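Local coordinates for putative epoxide hydrolase protein (Klebsiella pneumoniae subsp. pneumoniae, PDB 5BOV) that is a putative epoxide hydrolase of the alpha/beta-hydrolase fold, possibly with monoacylglycerol lipase activity, at residues F8-G22 with V63-L75. Sequence-based numbering, arbitrary orientation.
Sequences FDKIQQIRAGDLNIG and VPYLRGYGTTRFL
Q13 and T71 meet through two hydrogen bonds. T71 OG1 donates to Q13 OE1 at 2.7 Å, lying in the carbonyl plane on a lone pair, whereas Q13 NE2 reaches T71 O from 46° out of the T71 carbonyl plane, so not on a lone pair. The bend at chi2 (-68°) turns the Q13 amide toward T71, the two side chains crossing at about a right angle; in the conformers given, Q13 NE2 also donates to N20 OD1 (3.0 Å). N20 CB lies over the centre of one face of the R73 guanidinium, the amide and guanidinium planes nearly perpendicular (86°), without a side-chain hydrogen bond. N20 and R73 form an antiparallel hydrogen-bonded pair within the alpha/beta-hydrolase sheet: strand 19-26 runs between edge strand 12-16 and strand 59-74. Between the two strand pieces of 63-75, T72 OG1 accepts from G22 N (2.9 Å) and donates to Y65 O. L19 CD2 sits over the centre of the F74 ring (3.8 Å to the centroid), a CH-pi contact. L75 N donates almost straight to D18 O (3.0 Å), while L75 CD1 packs against R15 CG (3.9 Å). R67 lays its guanidinium face against F74 CZ and salt-bridges D91 of helix 85-98.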
# COMPACT_ATOMS: atom_id res chain seq x y z
N PHE A 8 12.59 10.40 -11.39
CA PHE A 8 11.58 10.00 -10.38
C PHE A 8 10.90 11.23 -9.82
O PHE A 8 9.82 11.08 -9.24
CB PHE A 8 12.25 9.24 -9.23
CG PHE A 8 11.27 8.53 -8.35
CD1 PHE A 8 10.75 7.28 -8.72
CD2 PHE A 8 10.84 9.12 -7.18
CE1 PHE A 8 9.81 6.64 -7.94
CE2 PHE A 8 9.91 8.47 -6.42
CZ PHE A 8 9.39 7.26 -6.82
N ASP A 9 11.42 12.43 -10.03
CA ASP A 9 10.75 13.63 -9.64
C ASP A 9 9.80 14.26 -10.69
O ASP A 9 9.23 15.32 -10.40
CB ASP A 9 11.74 14.65 -9.11
CG ASP A 9 12.36 14.22 -7.78
OD1 ASP A 9 11.73 13.43 -7.02
OD2 ASP A 9 13.52 14.67 -7.57
N LYS A 10 9.57 13.61 -11.83
CA LYS A 10 8.62 14.09 -12.81
C LYS A 10 7.32 13.36 -12.52
O LYS A 10 7.22 12.20 -12.74
CB LYS A 10 9.14 13.84 -14.23
CG LYS A 10 10.33 14.73 -14.52
CD LYS A 10 10.96 14.38 -15.87
CE LYS A 10 11.96 15.45 -16.26
NZ LYS A 10 13.26 15.17 -15.59
N ILE A 11 6.39 14.08 -11.92
CA ILE A 11 5.10 13.54 -11.53
C ILE A 11 4.09 13.76 -12.63
O ILE A 11 3.91 14.87 -13.09
CB ILE A 11 4.57 14.17 -10.26
CG1 ILE A 11 5.66 14.06 -9.16
CG2 ILE A 11 3.32 13.48 -9.82
CD1 ILE A 11 6.16 12.66 -8.91
N GLN A 12 3.49 12.68 -13.09
CA GLN A 12 2.45 12.72 -14.14
C GLN A 12 1.09 12.69 -13.47
O GLN A 12 0.97 12.30 -12.31
CB GLN A 12 2.52 11.49 -15.04
CG GLN A 12 3.89 11.06 -15.57
CD GLN A 12 4.46 12.08 -16.44
OE1 GLN A 12 3.76 12.65 -17.29
NE2 GLN A 12 5.76 12.37 -16.26
N GLN A 13 0.07 13.10 -14.22
CA GLN A 13 -1.31 13.19 -13.71
C GLN A 13 -2.24 12.59 -14.73
O GLN A 13 -2.09 12.81 -15.95
CB GLN A 13 -1.71 14.64 -13.45
CG GLN A 13 -0.87 15.39 -12.46
CD GLN A 13 -0.94 14.96 -10.98
OE1 GLN A 13 0.04 15.06 -10.26
NE2 GLN A 13 -2.07 14.48 -10.54
N ILE A 14 -3.20 11.81 -14.27
CA ILE A 14 -4.19 11.21 -15.20
C ILE A 14 -5.54 11.05 -14.53
O ILE A 14 -5.63 10.65 -13.38
CB ILE A 14 -3.64 9.87 -15.81
CG1 ILE A 14 -4.43 9.47 -17.07
CG2 ILE A 14 -3.68 8.71 -14.82
CD1 ILE A 14 -3.77 8.42 -17.94
N ARG A 15 -6.61 11.30 -15.29
CA ARG A 15 -7.95 11.02 -14.81
C ARG A 15 -8.19 9.52 -14.75
O ARG A 15 -7.95 8.81 -15.73
CB ARG A 15 -8.97 11.71 -15.72
CG ARG A 15 -10.45 11.59 -15.28
CD ARG A 15 -11.38 12.14 -16.39
NE ARG A 15 -11.05 13.56 -16.55
CZ ARG A 15 -11.62 14.58 -15.90
NH1 ARG A 15 -12.67 14.36 -15.12
NH2 ARG A 15 -11.14 15.81 -16.07
N ALA A 16 -8.62 9.02 -13.61
CA ALA A 16 -8.87 7.64 -13.46
C ALA A 16 -9.98 7.47 -12.42
O ALA A 16 -9.78 7.65 -11.22
CB ALA A 16 -7.60 6.91 -12.99
N GLY A 17 -11.16 7.06 -12.90
CA GLY A 17 -12.27 6.80 -11.99
C GLY A 17 -12.71 8.09 -11.33
O GLY A 17 -12.99 9.08 -12.00
N ASP A 18 -12.74 8.07 -10.02
CA ASP A 18 -13.10 9.26 -9.25
C ASP A 18 -11.94 10.18 -8.94
O ASP A 18 -12.14 11.24 -8.28
CB ASP A 18 -13.74 8.80 -7.93
CG ASP A 18 -15.11 8.17 -8.11
OD1 ASP A 18 -15.78 8.40 -9.11
OD2 ASP A 18 -15.57 7.52 -7.11
N LEU A 19 -10.73 9.83 -9.41
CA LEU A 19 -9.53 10.59 -9.09
C LEU A 19 -8.83 11.20 -10.28
O LEU A 19 -8.99 10.74 -11.40
CB LEU A 19 -8.56 9.58 -8.44
CG LEU A 19 -9.06 8.84 -7.22
CD1 LEU A 19 -7.98 7.86 -6.75
CD2 LEU A 19 -9.40 9.80 -6.06
N ASN A 20 -8.02 12.18 -9.97
CA ASN A 20 -6.88 12.53 -10.83
C ASN A 20 -5.65 12.01 -10.06
O ASN A 20 -5.35 12.51 -8.99
CB ASN A 20 -6.86 14.04 -11.08
CG ASN A 20 -5.52 14.59 -11.55
OD1 ASN A 20 -4.60 13.91 -11.97
ND2 ASN A 20 -5.38 15.89 -11.33
N ILE A 21 -5.04 10.97 -10.59
CA ILE A 21 -4.00 10.27 -9.92
C ILE A 21 -2.68 10.88 -10.30
O ILE A 21 -2.37 11.02 -11.51
CB ILE A 21 -4.04 8.76 -10.26
CG1 ILE A 21 -5.27 8.14 -9.60
CG2 ILE A 21 -2.77 8.05 -9.69
CD1 ILE A 21 -5.50 6.66 -9.92
N GLY A 22 -1.86 11.18 -9.28
CA GLY A 22 -0.46 11.55 -9.46
C GLY A 22 0.47 10.33 -9.41
O GLY A 22 0.33 9.51 -8.54
N VAL A 63 4.44 4.35 -10.32
CA VAL A 63 4.40 4.52 -8.85
C VAL A 63 3.39 5.64 -8.47
O VAL A 63 3.75 6.83 -8.58
CB VAL A 63 5.78 4.86 -8.25
CG1 VAL A 63 5.76 4.71 -6.75
CG2 VAL A 63 6.88 3.98 -8.85
N PRO A 64 2.14 5.27 -8.13
CA PRO A 64 1.15 6.25 -7.86
C PRO A 64 1.01 6.65 -6.43
O PRO A 64 1.22 5.82 -5.54
CB PRO A 64 -0.14 5.54 -8.31
CG PRO A 64 0.10 4.10 -7.96
CD PRO A 64 1.57 3.90 -8.16
N TYR A 65 0.61 7.89 -6.21
CA TYR A 65 0.11 8.28 -4.89
C TYR A 65 -1.27 7.67 -4.71
O TYR A 65 -2.17 7.82 -5.58
CB TYR A 65 -0.01 9.78 -4.73
CG TYR A 65 1.25 10.58 -4.66
CD1 TYR A 65 2.07 10.51 -3.54
CD2 TYR A 65 1.63 11.44 -5.70
CE1 TYR A 65 3.19 11.34 -3.40
CE2 TYR A 65 2.79 12.21 -5.62
CZ TYR A 65 3.55 12.19 -4.46
OH TYR A 65 4.67 12.94 -4.35
N LEU A 66 -1.51 6.99 -3.61
CA LEU A 66 -2.85 6.54 -3.27
C LEU A 66 -3.81 7.77 -2.97
O LEU A 66 -3.34 8.84 -2.70
CB LEU A 66 -2.82 5.61 -2.07
CG LEU A 66 -2.02 4.29 -2.25
CD1 LEU A 66 -2.13 3.54 -0.93
CD2 LEU A 66 -2.55 3.46 -3.38
N ARG A 67 -5.12 7.52 -3.03
CA ARG A 67 -6.07 8.51 -2.58
C ARG A 67 -5.67 9.00 -1.15
O ARG A 67 -5.26 8.19 -0.31
CB ARG A 67 -7.49 7.95 -2.64
CG ARG A 67 -7.76 6.70 -1.79
CD ARG A 67 -9.27 6.40 -1.66
NE ARG A 67 -9.84 6.16 -2.96
CZ ARG A 67 -11.13 6.35 -3.30
NH1 ARG A 67 -12.04 6.69 -2.37
NH2 ARG A 67 -11.51 6.18 -4.53
N GLY A 68 -5.68 10.30 -0.96
CA GLY A 68 -5.25 10.91 0.28
C GLY A 68 -3.77 11.27 0.39
O GLY A 68 -3.32 11.64 1.45
N TYR A 69 -3.02 11.16 -0.70
CA TYR A 69 -1.60 11.45 -0.68
C TYR A 69 -1.13 12.25 -1.89
O TYR A 69 -1.60 12.07 -3.03
CB TYR A 69 -0.76 10.17 -0.66
CG TYR A 69 -1.04 9.23 0.45
CD1 TYR A 69 -2.17 8.41 0.42
CD2 TYR A 69 -0.14 9.10 1.49
CE1 TYR A 69 -2.38 7.50 1.45
CE2 TYR A 69 -0.35 8.21 2.53
CZ TYR A 69 -1.41 7.37 2.46
OH TYR A 69 -1.62 6.46 3.52
N GLY A 70 -0.16 13.14 -1.62
CA GLY A 70 0.59 13.77 -2.71
C GLY A 70 -0.34 14.55 -3.65
O GLY A 70 -1.23 15.27 -3.24
N THR A 71 -0.10 14.37 -4.93
CA THR A 71 -0.89 15.07 -5.93
C THR A 71 -2.07 14.24 -6.47
O THR A 71 -2.70 14.62 -7.50
CB THR A 71 0.03 15.48 -7.11
OG1 THR A 71 0.57 14.31 -7.72
CG2 THR A 71 1.09 16.42 -6.67
N THR A 72 -2.42 13.13 -5.83
CA THR A 72 -3.62 12.46 -6.15
C THR A 72 -4.80 13.25 -5.55
O THR A 72 -4.77 13.53 -4.36
CB THR A 72 -3.62 11.02 -5.70
OG1 THR A 72 -2.75 10.31 -6.62
CG2 THR A 72 -5.04 10.40 -5.77
N ARG A 73 -5.84 13.51 -6.34
CA ARG A 73 -6.96 14.34 -5.84
C ARG A 73 -8.28 13.74 -6.31
O ARG A 73 -8.32 13.00 -7.30
CB ARG A 73 -6.82 15.83 -6.28
CG ARG A 73 -6.83 16.04 -7.76
CD ARG A 73 -6.68 17.53 -8.12
NE ARG A 73 -6.86 17.80 -9.57
CZ ARG A 73 -7.95 17.58 -10.31
NH1 ARG A 73 -9.09 17.10 -9.81
NH2 ARG A 73 -7.91 17.88 -11.61
N PHE A 74 -9.33 14.01 -5.57
CA PHE A 74 -10.68 13.66 -6.04
C PHE A 74 -11.10 14.68 -7.11
O PHE A 74 -10.95 15.88 -6.94
CB PHE A 74 -11.66 13.66 -4.87
CG PHE A 74 -11.50 12.46 -3.98
CD1 PHE A 74 -10.57 12.44 -2.96
CD2 PHE A 74 -12.28 11.32 -4.18
CE1 PHE A 74 -10.43 11.33 -2.16
CE2 PHE A 74 -12.12 10.18 -3.37
CZ PHE A 74 -11.17 10.17 -2.40
N LEU A 75 -11.76 14.18 -8.14
CA LEU A 75 -12.27 15.04 -9.22
C LEU A 75 -13.41 15.92 -8.75
O LEU A 75 -13.57 17.05 -9.25
CB LEU A 75 -12.72 14.17 -10.38
CG LEU A 75 -11.60 13.34 -11.01
CD1 LEU A 75 -12.19 12.27 -11.89
CD2 LEU A 75 -10.62 14.20 -11.79
O HOH W 1 -14.42 6.42 -4.97